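Local coordinates for hydroxyindole o-methyltransferase (Homo sapiens, PDB 4A6D), which transfers a methyl group from S-adenosyl-L-methionine to N-acetylserotonin, giving melatonin and S-adenosyl-L-homocysteine, at the interface of chains A and B. Coordinates in Å, arbitrary orientation; residue numbers count along the deposited sequence, not the author numbering. Chains: chain A/B, Hydroxyindole o-methyltransferase.

The three contacts are neighbouring patches of the homodimer's two-fold interface, and each has a twin with the chains exchanged. All use helix 7-31 of chain B. Between the centres of their C-alpha atoms, contacts 1 and 2 are about 7 Å apart, contacts 1 and 3 about 8 Å, and contacts 2 and 3 about 12 Å. Contact 1 joins the others, sharing A:Leu25, A:Leu89 and B:Leu12 with contact 2 and A:Tyr93, A:Gln102 and B:Tyr9 with contact 3. Contact 3 is centred about 15 Å from A:His255, the probable catalytic proton donor/acceptor. It reaches helix 164-173, which holds SAM-binding A:Trp164, so dimerisation may help to position that region.

Contact 1: the interface of chains A and B. Residues chain A 25, 89, 93-94, 102, 106; chain B 9, 12.
B:Leu12 plugs into an apolar pocket of chain A formed by A:Leu25, A:Leu89, A:Tyr93, A:Leu94 and A:Leu106. The pocket is part of the homodimer interface typical of the cation-independent O-methyltransferase family, and is lined by helices 7-31, 88-94 and 103-117. Chain A hides 94 Å² of B:Leu12.

The aliphatic packing divides between the two methyls of B:Leu12. CG stands anti to the backbone N (chi1 -176°), which sends the isobutyl fork away from its own helix and into chain A. CD1 goes deeper among the leucines. It is 3.7 Å from A:Leu94 CD2, and these two side chains run past each other in opposite directions. A:Leu89 CD2 comes in aslant, 3.8 Å from the same B:Leu12 CD1. The A:Leu25 and B:Leu12 side chains cross at about a right angle, and both A:Leu25 branches touch CD1; A:Leu25 CD1 is 3.9 Å from B:Leu12 CD1. A:Leu106 CD1 borders the group at 4.2 Å from B:Leu12 CD1. The other methyl, B:Leu12 CD2, rests on A:Tyr93 CB at 3.6 Å. A:Gln102 adds its aliphatic CB beside that methyl.

The aromatic contact is made by A:Tyr93 and B:Tyr9. B:Tyr9 CD1 sits over one face of the A:Tyr93 ring, towards the rim, 3.8 Å from CE1. The ring planes are inclined by about 46°, which is neither parallel nor perpendicular. B:Tyr9 CB lies 3.8 Å from the A:Tyr93 hydroxyl OH.

Contact 2: the interface of chains A and B. Residues chain A 21, 25, 70, 72, 89; chain B 11-12, 15.
B:Tyr15 and A:Val21, which touch through their side chains, both have helical backbones in helix 7-31 of their chains, whereas A:Leu70 and A:Leu72 lie in the loop between helix 57-69 and strand 73-78.

The phenol OH of B:Tyr15 donates a short hydrogen bond to the backbone carbonyl O of A:Leu70, 2.5 Å away. The C=O...OH angle is 127°, and the donor is tilted 22° from the carbonyl plane. This bond ties the far end of the ring to the loop.

Aliphatic groups of chain A pack on one face and at an edge of the ring. A:Val21 CG1 comes over that face near its CD1 rim, 3.7 Å from B:Tyr15 CD1. This valine branch points there because it is anti to its backbone N (chi1 167°). A:Leu70 CD2 shares the face, 3.9 Å from B:Tyr15 CZ. The backbone O of B:Leu11 stands over the rim of the other face. A:Leu72 CD2 lies at the ring edge, in its plane, 3.8 Å from B:Tyr15 CD2. A:Leu25 CD2 packs near the base, 4.0 Å from B:Tyr15 CB. The side chain of B:Leu11 crosses A:Leu89 at about a right angle, and B:Leu11 CD2 is 3.9 Å from A:Leu89 CD1.

In the fold, the site lies where helix 7-31 of chain B lies against the same helix of chain A, the 70-72 loop and the start of helix 88-94, within the dimerisation region.

Contact 3: the interface of chains A and B. Residues chain A 93, 102, 163, 166-167, 337; chain B 1, 5, 9, 13.
The ring of B:Tyr9 has A:Val166 CG2 on one side of its plane and the amide nitrogen ND2 of B:Asn13 on the other. ND2 is over the ring centre, 3.4 Å above the plane. A:Val166 CG2 lies beyond the rim, 4.0 Å from B:Tyr9 CZ. A:Ile337 CD1 reaches the rim from the ND2 side, 3.9 Å from B:Tyr9 CE2. A:Tyr93 borders the CD1 and CB side of B:Tyr9.

In this patch of the homodimer interface, B:Tyr9 holds CG anti to its backbone N (chi1 -173°), which directs the ring out of helix 7-31 and towards helix 164-173 of chain A. Chain A hides 93 Å² of it. The hydroxyl end is placed among aliphatic groups: A:Val163 CG2 and A:Ile337 CD1 each lie 3.7 Å from B:Tyr9 OH. Helix 164-173 starts with the SAM-binding A:Trp164, so this packing may steady the cofactor side of the partner.

A:Ile337 also meets the N-terminal segment of chain B. Its backbone N gives a weak hydrogen bond to the carboxylate OE2 of B:Glu5, at 3.0 Å. The side chains of these two cross at about a right angle. B:Met1, whose side chain is incomplete, touches A:Ile337 through CB.

The B:Asn13 amide is held over the ring by its own helix: ND2 donates to the backbone O of B:Tyr9 at 2.7 Å, from above the carbonyl plane (39° out of it).

Contact 1: the interface of chains A and B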
ATOM      1  N   LEU A  25      -0.249  -8.954  -3.602  1.00 67.63           N
ATOM      2  CA  LEU A  25       1.041  -9.602  -3.809  1.00 67.66           C
ATOM      3  C   LEU A  25       1.458 -10.392  -2.563  1.00 73.69           C
ATOM      4  O   LEU A  25       1.841 -11.549  -2.695  1.00 75.49           O
ATOM      5  CB  LEU A  25       2.113  -8.554  -4.160  1.00 65.86           C
ATOM      6  CG  LEU A  25       3.586  -9.034  -4.270  1.00 68.00           C
ATOM      7  CD1 LEU A  25       3.747 -10.055  -5.382  1.00 68.70           C
ATOM      8  CD2 LEU A  25       4.520  -7.864  -4.535  1.00 65.87           C
ATOM      9  N   LEU A  89       8.239 -13.329 -14.317  1.00 90.34           N
ATOM     10  CA  LEU A  89       8.310 -12.588 -13.056  1.00 86.50           C
ATOM     11  C   LEU A  89       8.066 -13.496 -11.840  1.00 88.58           C
ATOM     12  O   LEU A  89       8.893 -13.534 -10.940  1.00 88.35           O
ATOM     13  CB  LEU A  89       7.246 -11.450 -13.090  1.00 84.48           C
ATOM     14  CG  LEU A  89       7.447 -10.255 -12.147  1.00 85.18           C
ATOM     15  CD1 LEU A  89       6.670  -9.050 -12.631  1.00 83.29           C
ATOM     16  CD2 LEU A  89       7.066 -10.587 -10.719  1.00 84.97           C
ATOM     17  N   TYR A  93      10.809 -14.754  -9.282  1.00 82.06           N
ATOM     18  CA  TYR A  93      10.863 -14.045  -7.997  1.00 79.02           C
ATOM     19  C   TYR A  93       9.865 -14.442  -6.954  1.00 81.04           C
ATOM     20  O   TYR A  93       9.953 -13.942  -5.834  1.00 78.15           O
ATOM     21  CB  TYR A  93      10.784 -12.522  -8.215  1.00 78.47           C
ATOM     22  CG  TYR A  93      11.807 -11.968  -9.182  1.00 81.77           C
ATOM     23  CD1 TYR A  93      13.162 -11.933  -8.855  1.00 83.03           C
ATOM     24  CD2 TYR A  93      11.420 -11.458 -10.419  1.00 83.49           C
ATOM     25  CE1 TYR A  93      14.115 -11.458  -9.760  1.00 83.83           C
ATOM     26  CE2 TYR A  93      12.361 -10.964 -11.325  1.00 85.45           C
ATOM     27  CZ  TYR A  93      13.709 -10.963 -10.988  1.00 91.15           C
ATOM     28  OH  TYR A  93      14.636 -10.473 -11.875  1.00 93.45           O
ATOM     29  N   LEU A  94       8.886 -15.279  -7.313  1.00 79.86           N
ATOM     30  CA  LEU A  94       7.785 -15.627  -6.421  1.00 79.57           C
ATOM     31  C   LEU A  94       7.599 -17.120  -6.130  1.00 88.68           C
ATOM     32  O   LEU A  94       6.661 -17.472  -5.413  1.00 89.48           O
ATOM     33  CB  LEU A  94       6.464 -14.965  -6.928  1.00 77.99           C
ATOM     34  CG  LEU A  94       6.504 -13.440  -7.155  1.00 78.95           C
ATOM     35  CD1 LEU A  94       5.228 -12.939  -7.813  1.00 78.55           C
ATOM     36  CD2 LEU A  94       6.693 -12.702  -5.859  1.00 76.56           C
ATOM     37  N   GLN A 102      11.859 -13.884  -3.953  1.00 82.76           N
ATOM     38  CA  GLN A 102      11.709 -12.705  -3.098  1.00 79.74           C
ATOM     39  C   GLN A 102      10.586 -12.865  -2.085  1.00 85.28           C
ATOM     40  O   GLN A 102      10.313 -11.942  -1.317  1.00 83.12           O
ATOM     41  CB  GLN A 102      11.612 -11.410  -3.931  1.00 79.12           C
ATOM     42  CG  GLN A 102      12.862 -11.107  -4.787  1.00 72.21           C
ATOM     43  CD  GLN A 102      14.145 -10.929  -3.997  1.00 87.90           C
ATOM     44  OE1 GLN A 102      14.246 -10.102  -3.070  1.00 82.81           O
ATOM     45  NE2 GLN A 102      15.168 -11.691  -4.367  1.00 76.15           N
ATOM     46  N   LEU A 106       8.702 -10.411   0.946  1.00 70.80           N
ATOM     47  CA  LEU A 106       7.340  -9.972   0.661  1.00 69.25           C
ATOM     48  C   LEU A 106       6.399 -10.308   1.813  1.00 74.03           C
ATOM     49  O   LEU A 106       5.739  -9.408   2.325  1.00 71.72           O
ATOM     50  CB  LEU A 106       6.859 -10.530  -0.672  1.00 69.51           C
ATOM     51  CG  LEU A 106       7.610 -10.026  -1.900  1.00 72.61           C
ATOM     52  CD1 LEU A 106       7.036 -10.622  -3.142  1.00 74.34           C
ATOM     53  CD2 LEU A 106       7.572  -8.518  -1.995  1.00 70.53           C
TER
ATOM     54  N   TYR B   9      11.697  -6.994 -12.164  1.00 75.57           N
ATOM     55  CA  TYR B   9      12.167  -6.772 -10.802  1.00 74.28           C
ATOM     56  C   TYR B   9      11.740  -5.395 -10.304  1.00 79.31           C
ATOM     57  O   TYR B   9      11.363  -5.257  -9.145  1.00 77.79           O
ATOM     58  CB  TYR B   9      13.692  -6.943 -10.739  1.00 74.80           C
ATOM     59  CG  TYR B   9      14.241  -6.903  -9.336  1.00 74.05           C
ATOM     60  CD1 TYR B   9      13.907  -7.888  -8.404  1.00 75.84           C
ATOM     61  CD2 TYR B   9      15.078  -5.873  -8.926  1.00 73.51           C
ATOM     62  CE1 TYR B   9      14.389  -7.841  -7.097  1.00 75.45           C
ATOM     63  CE2 TYR B   9      15.547  -5.805  -7.611  1.00 73.48           C
ATOM     64  CZ  TYR B   9      15.246  -6.819  -6.719  1.00 78.30           C
ATOM     65  OH  TYR B   9      15.749  -6.753  -5.445  1.00 77.98           O
ATOM     66  N   LEU B  12       7.854  -5.645  -9.646  1.00 68.66           N
ATOM     67  CA  LEU B  12       7.651  -6.349  -8.383  1.00 69.02           C
ATOM     68  C   LEU B  12       7.890  -5.420  -7.163  1.00 72.21           C
ATOM     69  O   LEU B  12       7.116  -5.464  -6.196  1.00 71.66           O
ATOM     70  CB  LEU B  12       8.586  -7.564  -8.317  1.00 70.56           C
ATOM     71  CG  LEU B  12       8.429  -8.458  -7.094  1.00 75.41           C
ATOM     72  CD1 LEU B  12       7.080  -9.219  -7.136  1.00 76.83           C
ATOM     73  CD2 LEU B  12       9.601  -9.385  -6.974  1.00 75.08           C
TER

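Contact 2: the interface of chains A and B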
ATOM      1  N   VAL A  21      -2.770  -3.274  -3.785  1.00 61.48           N
ATOM      2  CA  VAL A  21      -1.913  -3.983  -4.724  1.00 61.11           C
ATOM      3  C   VAL A  21      -0.770  -4.679  -3.956  1.00 67.08           C
ATOM      4  O   VAL A  21      -0.444  -5.820  -4.290  1.00 69.38           O
ATOM      5  CB  VAL A  21      -1.412  -3.022  -5.819  1.00 63.75           C
ATOM      6  CG1 VAL A  21      -0.267  -3.633  -6.640  1.00 64.35           C
ATOM      7  CG2 VAL A  21      -2.545  -2.580  -6.717  1.00 62.55           C
ATOM      8  N   LEU A  25      -0.249  -8.954  -3.602  1.00 67.63           N
ATOM      9  CA  LEU A  25       1.041  -9.602  -3.809  1.00 67.66           C
ATOM     10  C   LEU A  25       1.458 -10.392  -2.563  1.00 73.69           C
ATOM     11  O   LEU A  25       1.841 -11.549  -2.695  1.00 75.49           O
ATOM     12  CB  LEU A  25       2.113  -8.554  -4.160  1.00 65.86           C
ATOM     13  CG  LEU A  25       3.586  -9.034  -4.270  1.00 68.00           C
ATOM     14  CD1 LEU A  25       3.747 -10.055  -5.382  1.00 68.70           C
ATOM     15  CD2 LEU A  25       4.520  -7.864  -4.535  1.00 65.87           C
ATOM     16  N   LEU A  70      -2.324  -7.363 -12.941  1.00 69.42           N
ATOM     17  CA  LEU A  70      -1.035  -6.850 -12.454  1.00 67.81           C
ATOM     18  C   LEU A  70       0.152  -7.442 -13.222  1.00 71.95           C
ATOM     19  O   LEU A  70       1.275  -7.011 -13.003  1.00 69.87           O
ATOM     20  CB  LEU A  70      -0.851  -7.133 -10.934  1.00 66.31           C
ATOM     21  CG  LEU A  70      -1.720  -6.340  -9.941  1.00 69.16           C
ATOM     22  CD1 LEU A  70      -1.423  -6.759  -8.511  1.00 66.70           C
ATOM     23  CD2 LEU A  70      -1.541  -4.822 -10.101  1.00 70.75           C
ATOM     24  N   LEU A  72       1.304 -10.488 -12.893  1.00 75.89           N
ATOM     25  CA  LEU A  72       2.017 -11.443 -12.053  1.00 75.58           C
ATOM     26  C   LEU A  72       1.633 -12.835 -12.574  1.00 82.75           C
ATOM     27  O   LEU A  72       2.435 -13.760 -12.483  1.00 84.60           O
ATOM     28  CB  LEU A  72       1.682 -11.278 -10.554  1.00 73.26           C
ATOM     29  CG  LEU A  72       1.976  -9.914  -9.917  1.00 73.17           C
ATOM     30  CD1 LEU A  72       1.303  -9.781  -8.560  1.00 70.35           C
ATOM     31  CD2 LEU A  72       3.472  -9.633  -9.853  1.00 72.03           C
ATOM     32  N   LEU A  89       8.239 -13.329 -14.317  1.00 90.34           N
ATOM     33  CA  LEU A  89       8.310 -12.588 -13.056  1.00 86.50           C
ATOM     34  C   LEU A  89       8.066 -13.496 -11.840  1.00 88.58           C
ATOM     35  O   LEU A  89       8.893 -13.534 -10.940  1.00 88.35           O
ATOM     36  CB  LEU A  89       7.246 -11.450 -13.090  1.00 84.48           C
ATOM     37  CG  LEU A  89       7.447 -10.255 -12.147  1.00 85.18           C
ATOM     38  CD1 LEU A  89       6.670  -9.050 -12.631  1.00 83.29           C
ATOM     39  CD2 LEU A  89       7.066 -10.587 -10.719  1.00 84.97           C
TER
ATOM     40  N   LEU B  11       9.086  -3.794 -11.467  1.00 72.84           N
ATOM     41  CA  LEU B  11       7.636  -3.899 -11.348  1.00 70.65           C
ATOM     42  C   LEU B  11       7.218  -4.536 -10.006  1.00 71.78           C
ATOM     43  O   LEU B  11       6.354  -4.003  -9.307  1.00 70.69           O
ATOM     44  CB  LEU B  11       7.043  -4.642 -12.571  1.00 71.26           C
ATOM     45  CG  LEU B  11       5.507  -4.659 -12.675  1.00 73.79           C
ATOM     46  CD1 LEU B  11       4.967  -3.290 -13.038  1.00 72.89           C
ATOM     47  CD2 LEU B  11       5.055  -5.696 -13.669  1.00 74.82           C
ATOM     48  N   LEU B  12       7.854  -5.645  -9.646  1.00 68.66           N
ATOM     49  CA  LEU B  12       7.651  -6.349  -8.383  1.00 69.02           C
ATOM     50  C   LEU B  12       7.890  -5.420  -7.163  1.00 72.21           C
ATOM     51  O   LEU B  12       7.116  -5.464  -6.196  1.00 71.66           O
ATOM     52  CB  LEU B  12       8.586  -7.564  -8.317  1.00 70.56           C
ATOM     53  CG  LEU B  12       8.429  -8.458  -7.094  1.00 75.41           C
ATOM     54  CD1 LEU B  12       7.080  -9.219  -7.136  1.00 76.83           C
ATOM     55  CD2 LEU B  12       9.601  -9.385  -6.974  1.00 75.08           C
ATOM     56  N   TYR B  15       5.127  -2.764  -6.767  1.00 64.47           N
ATOM     57  CA  TYR B  15       3.969  -3.387  -6.142  1.00 62.80           C
ATOM     58  C   TYR B  15       4.229  -3.578  -4.672  1.00 66.84           C
ATOM     59  O   TYR B  15       3.367  -3.277  -3.851  1.00 67.11           O
ATOM     60  CB  TYR B  15       3.646  -4.746  -6.803  1.00 64.35           C
ATOM     61  CG  TYR B  15       3.190  -4.724  -8.260  1.00 65.78           C
ATOM     62  CD1 TYR B  15       2.705  -3.559  -8.846  1.00 66.39           C
ATOM     63  CD2 TYR B  15       3.200  -5.882  -9.030  1.00 67.47           C
ATOM     64  CE1 TYR B  15       2.255  -3.542 -10.158  1.00 65.32           C
ATOM     65  CE2 TYR B  15       2.778  -5.873 -10.354  1.00 69.53           C
ATOM     66  CZ  TYR B  15       2.280  -4.706 -10.908  1.00 76.20           C
ATOM     67  OH  TYR B  15       1.869  -4.677 -12.220  1.00 77.29           O
TER

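Contact 3: the interface of chains A and B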
ATOM      1  N   TYR A  93      10.809 -14.754  -9.282  1.00 82.06           N
ATOM      2  CA  TYR A  93      10.863 -14.045  -7.997  1.00 79.02           C
ATOM      3  C   TYR A  93       9.865 -14.442  -6.954  1.00 81.04           C
ATOM      4  O   TYR A  93       9.953 -13.942  -5.834  1.00 78.15           O
ATOM      5  CB  TYR A  93      10.784 -12.522  -8.215  1.00 78.47           C
ATOM      6  CG  TYR A  93      11.807 -11.968  -9.182  1.00 81.77           C
ATOM      7  CD1 TYR A  93      13.162 -11.933  -8.855  1.00 83.03           C
ATOM      8  CD2 TYR A  93      11.420 -11.458 -10.419  1.00 83.49           C
ATOM      9  CE1 TYR A  93      14.115 -11.458  -9.760  1.00 83.83           C
ATOM     10  CE2 TYR A  93      12.361 -10.964 -11.325  1.00 85.45           C
ATOM     11  CZ  TYR A  93      13.709 -10.963 -10.988  1.00 91.15           C
ATOM     12  OH  TYR A  93      14.636 -10.473 -11.875  1.00 93.45           O
ATOM     13  N   GLN A 102      11.859 -13.884  -3.953  1.00 82.76           N
ATOM     14  CA  GLN A 102      11.709 -12.705  -3.098  1.00 79.74           C
ATOM     15  C   GLN A 102      10.586 -12.865  -2.085  1.00 85.28           C
ATOM     16  O   GLN A 102      10.313 -11.942  -1.317  1.00 83.12           O
ATOM     17  CB  GLN A 102      11.612 -11.410  -3.931  1.00 79.12           C
ATOM     18  CG  GLN A 102      12.862 -11.107  -4.787  1.00 72.21           C
ATOM     19  CD  GLN A 102      14.145 -10.929  -3.997  1.00 87.90           C
ATOM     20  OE1 GLN A 102      14.246 -10.102  -3.070  1.00 82.81           O
ATOM     21  NE2 GLN A 102      15.168 -11.691  -4.367  1.00 76.15           N
ATOM     22  N   VAL A 163      17.623 -10.520  -1.151  1.00 72.49           N
ATOM     23  CA  VAL A 163      18.125  -9.481  -2.063  1.00 71.51           C
ATOM     24  C   VAL A 163      19.496  -9.825  -2.689  1.00 77.37           C
ATOM     25  O   VAL A 163      19.746  -9.508  -3.866  1.00 79.12           O
ATOM     26  CB  VAL A 163      18.062  -8.048  -1.476  1.00 72.42           C
ATOM     27  CG1 VAL A 163      19.148  -7.823  -0.415  1.00 70.49           C
ATOM     28  CG2 VAL A 163      18.134  -6.994  -2.597  1.00 71.63           C
ATOM     29  N   VAL A 166      19.987 -11.480  -6.161  1.00 81.44           N
ATOM     30  CA  VAL A 166      19.879 -10.569  -7.308  1.00 81.67           C
ATOM     31  C   VAL A 166      20.924  -9.450  -7.286  1.00 85.22           C
ATOM     32  O   VAL A 166      21.465  -9.127  -8.330  1.00 86.15           O
ATOM     33  CB  VAL A 166      18.453  -9.982  -7.507  1.00 83.83           C
ATOM     34  CG1 VAL A 166      17.672 -10.784  -8.527  1.00 85.79           C
ATOM     35  CG2 VAL A 166      17.683  -9.890  -6.201  1.00 82.22           C
ATOM     36  N   ASN A 167      21.163  -8.829  -6.111  1.00 80.65           N
ATOM     37  CA  ASN A 167      22.069  -7.683  -5.942  1.00 78.77           C
ATOM     38  C   ASN A 167      23.501  -8.024  -5.478  1.00 81.85           C
ATOM     39  O   ASN A 167      24.377  -7.158  -5.562  1.00 81.58           O
ATOM     40  CB  ASN A 167      21.428  -6.664  -4.965  1.00 72.79           C
ATOM     41  CG  ASN A 167      21.725  -5.199  -5.254  1.00 89.26           C
ATOM     42  OD1 ASN A 167      20.844  -4.341  -5.129  1.00 80.79           O
ATOM     43  ND2 ASN A 167      22.973  -4.856  -5.615  1.00 77.63           N
ATOM     44  N   ILE A 337      19.393  -1.641  -6.287  1.00 70.92           N
ATOM     45  CA  ILE A 337      18.955  -1.016  -5.046  1.00 69.96           C
ATOM     46  C   ILE A 337      20.204  -0.705  -4.169  1.00 72.02           C
ATOM     47  O   ILE A 337      20.396   0.439  -3.742  1.00 70.24           O
ATOM     48  CB  ILE A 337      17.868  -1.851  -4.311  1.00 72.43           C
ATOM     49  CG1 ILE A 337      16.575  -1.933  -5.167  1.00 73.84           C
ATOM     50  CG2 ILE A 337      17.576  -1.270  -2.930  1.00 69.16           C
ATOM     51  CD1 ILE A 337      15.667  -3.110  -4.791  1.00 81.94           C
TER
ATOM     52  N   MET B   1      12.702  -0.638  -8.766  1.00 88.07           N
ATOM     53  CA  MET B   1      13.985  -1.006  -8.109  1.00 84.93           C
ATOM     54  C   MET B   1      15.105  -0.071  -8.505  1.00 84.56           C
ATOM     55  O   MET B   1      14.934   1.146  -8.389  1.00 82.60           O
ATOM     56  CB  MET B   1      14.360  -2.465  -8.389  1.00 87.49           C
ATOM     57  N   GLU B   5      18.240  -2.317 -13.289  1.00 93.36           N
ATOM     58  CA  GLU B   5      17.718  -3.678 -13.073  1.00 93.35           C
ATOM     59  C   GLU B   5      16.648  -4.069 -14.109  1.00 97.68           C
ATOM     60  O   GLU B   5      16.099  -3.193 -14.806  1.00 97.32           O
ATOM     61  CB  GLU B   5      17.186  -3.866 -11.627  1.00 92.91           C
ATOM     62  CG  GLU B   5      18.161  -3.396 -10.556  1.00102.85           C
ATOM     63  CD  GLU B   5      18.102  -4.092  -9.208  1.00118.04           C
ATOM     64  OE1 GLU B   5      18.374  -5.315  -9.153  1.00113.45           O
ATOM     65  OE2 GLU B   5      17.868  -3.396  -8.192  1.00 94.92           O
ATOM     66  N   TYR B   9      11.697  -6.994 -12.164  1.00 75.57           N
ATOM     67  CA  TYR B   9      12.167  -6.772 -10.802  1.00 74.28           C
ATOM     68  C   TYR B   9      11.740  -5.395 -10.304  1.00 79.31           C
ATOM     69  O   TYR B   9      11.363  -5.257  -9.145  1.00 77.79           O
ATOM     70  CB  TYR B   9      13.692  -6.943 -10.739  1.00 74.80           C
ATOM     71  CG  TYR B   9      14.241  -6.903  -9.336  1.00 74.05           C
ATOM     72  CD1 TYR B   9      13.907  -7.888  -8.404  1.00 75.84           C
ATOM     73  CD2 TYR B   9      15.078  -5.873  -8.926  1.00 73.51           C
ATOM     74  CE1 TYR B   9      14.389  -7.841  -7.097  1.00 75.45           C
ATOM     75  CE2 TYR B   9      15.547  -5.805  -7.611  1.00 73.48           C
ATOM     76  CZ  TYR B   9      15.246  -6.819  -6.719  1.00 78.30           C
ATOM     77  OH  TYR B   9      15.749  -6.753  -5.445  1.00 77.98           O
ATOM     78  N   ASN B  13       8.930  -4.565  -7.240  1.00 67.94           N
ATOM     79  CA  ASN B  13       9.257  -3.602  -6.195  1.00 67.64           C
ATOM     80  C   ASN B  13       8.228  -2.486  -6.097  1.00 72.26           C
ATOM     81  O   ASN B  13       7.766  -2.167  -5.002  1.00 73.19           O
ATOM     82  CB  ASN B  13      10.704  -3.108  -6.311  1.00 67.87           C
ATOM     83  CG  ASN B  13      11.666  -4.138  -5.791  1.00 79.95           C
ATOM     84  OD1 ASN B  13      11.756  -4.392  -4.588  1.00 70.12           O
ATOM     85  ND2 ASN B  13      12.343  -4.821  -6.693  1.00 75.89           N
TER